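Local coordinates for UPF0749 protein MT1873 (Mycobacterium tuberculosis, PDB 3GMG) that is of unknown function but belongs to the DUF881 (UPF0749) family and is probably a membrane-associated protein of the mycobacterial cell envelope, at residues 124-127 with 128-132. Numbering follows the deposited sequence.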
loop_
_atom_site.group_PDB
_atom_site.type_symbol
_atom_site.label_atom_id
_atom_site.label_comp_id
_atom_site.label_asym_id
_atom_site.label_seq_id
_atom_site.Cartn_x
_atom_site.Cartn_y
_atom_site.Cartn_z
ATOM N N GLY A 124 -19.801 -7.686 3.608
ATOM C CA GLY A 124 -18.378 -7.548 3.871
ATOM C C GLY A 124 -17.876 -8.383 5.033
ATOM O O GLY A 124 -18.328 -9.513 5.262
ATOM N N ALA A 125 -16.938 -7.810 5.778
ATOM C CA ALA A 125 -16.211 -8.546 6.802
ATOM C C ALA A 125 -17.118 -9.063 7.904
ATOM O O ALA A 125 -16.970 -10.210 8.340
ATOM C CB ALA A 125 -15.115 -7.678 7.405
ATOM N N GLN A 126 -18.053 -8.249 8.382
ATOM C CA GLN A 126 -18.903 -8.696 9.490
ATOM C C GLN A 126 -19.771 -9.864 9.061
ATOM O O GLN A 126 -19.957 -10.814 9.829
ATOM C CB GLN A 126 -19.772 -7.583 10.083
ATOM C CG GLN A 126 -20.601 -8.097 11.255
ATOM C CD GLN A 126 -21.262 -7.046 12.108
ATOM O OE1 GLN A 126 -21.811 -7.387 13.151
ATOM N NE2 GLN A 126 -21.229 -5.758 11.692
ATOM N N ASP A 127 -20.316 -9.803 7.852
ATOM C CA ASP A 127 -21.097 -10.934 7.356
ATOM C C ASP A 127 -20.236 -12.176 7.202
ATOM O O ASP A 127 -20.713 -13.294 7.474
ATOM C CB ASP A 127 -21.823 -10.573 6.056
ATOM C CG ASP A 127 -23.113 -9.829 6.308
ATOM O OD1 ASP A 127 -23.580 -9.763 7.464
ATOM O OD2 ASP A 127 -23.694 -9.320 5.327
ATOM N N GLY A 128 -18.972 -11.993 6.821
ATOM C CA GLY A 128 -18.015 -13.107 6.754
ATOM C C GLY A 128 -17.731 -13.728 8.108
ATOM O O GLY A 128 -17.555 -14.950 8.233
ATOM N N VAL A 129 -17.646 -12.887 9.130
ATOM C CA VAL A 129 -17.465 -13.374 10.482
ATOM C C VAL A 129 -18.679 -14.185 10.920
ATOM O O VAL A 129 -18.542 -15.297 11.463
ATOM C CB VAL A 129 -17.227 -12.209 11.464
ATOM C CG1 VAL A 129 -17.299 -12.698 12.896
ATOM C CG2 VAL A 129 -15.879 -11.511 11.168
ATOM N N LYS A 130 -19.864 -13.642 10.674
ATOM C CA LYS A 130 -21.095 -14.287 11.077
ATOM C C LYS A 130 -21.273 -15.633 10.392
ATOM O O LYS A 130 -21.759 -16.590 11.020
ATOM C CB LYS A 130 -22.300 -13.392 10.770
ATOM C CG LYS A 130 -22.440 -12.189 11.661
ATOM C CD LYS A 130 -23.608 -11.332 11.199
ATOM C CE LYS A 130 -23.910 -10.187 12.133
ATOM N NZ LYS A 130 -24.905 -9.227 11.539
ATOM N N ARG A 131 -20.878 -15.734 9.129
ATOM C CA ARG A 131 -21.194 -16.951 8.369
ATOM C C ARG A 131 -20.368 -18.143 8.840
ATOM O O ARG A 131 -20.737 -19.289 8.592
ATOM C CB ARG A 131 -21.066 -16.726 6.860
ATOM C CG ARG A 131 -19.722 -16.952 6.237
ATOM C CD ARG A 131 -19.864 -17.008 4.699
ATOM N NE ARG A 131 -20.760 -15.951 4.210
ATOM C CZ ARG A 131 -20.383 -14.733 3.800
ATOM N NH1 ARG A 131 -19.102 -14.371 3.760
ATOM N NH2 ARG A 131 -21.308 -13.863 3.404
ATOM N N VAL A 132 -19.250 -17.874 9.513
ATOM C CA VAL A 132 -18.409 -18.942 10.057
ATOM C C VAL A 132 -18.639 -19.140 11.560
ATOM O O VAL A 132 -17.847 -19.807 12.222
ATOM C CB VAL A 132 -16.891 -18.742 9.686
ATOM C CG1 VAL A 132 -16.692 -18.743 8.185
ATOM C CG2 VAL A 132 -16.316 -17.450 10.296
HETATM O O HOH W 1 -19.351 -11.327 3.313
HETATM O O HOH W 2 -23.323 -7.904 9.374
#
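Lys130 runs back along the short helix 125-131 to lie between Gln126 and Asp127, one turn earlier. Its CB touches the carbonyl oxygens of Gln126 and Asp127. CG is anti to its own carbonyl carbon (chi1 -72°), which turns the chain toward the start of the helix, and Lys130 CG comes 3.4 Å from Gln126 O. Lys130 CD then passes Asp127 OD1 at 4.1 Å. Lys130 CE crosses the end of the Gln126 side chain, 3.6 Å from Gln126 OE1 and near its CG. At the tip, Lys130 NZ stays 4.3 Å from Asp127 OD1, too far for a salt bridge. A water joins them instead, donating a hydrogen bond to Asp127 OD1 and accepting one from Lys130 NZ.

Both partners are held from before the helix. Asp127 OD2 bonds Gly123 N, next to the N-cap Gly124, and Gln126 NE2 bonds Met119 O and Asn120 OD1.

Arg131 folds back in the same direction. With a bend at chi3 (43°), Asp127 O lies over the centre of one guanidinium face, 4.0 Å from Arg131 CZ. A second water, in the guanidinium plane at the edge, accepts from Arg131 NH1 and donates to Gly124 O. Gly128 N also bonds Gly124 O, at 3.0 Å, the first of four i to i+4 bonds that run through to Arg131 N. This helix of the DUF881 region packs on helix 51-63 through Ala125 and Val129, and Ala125 N hydrogen-bonds Glu60 OE2.

Asp127, in the first turn, probably suits the helix dipole. The basic tips return to that end, where its charge probably offsets them; water supplements the Asp127-Lys130 attraction.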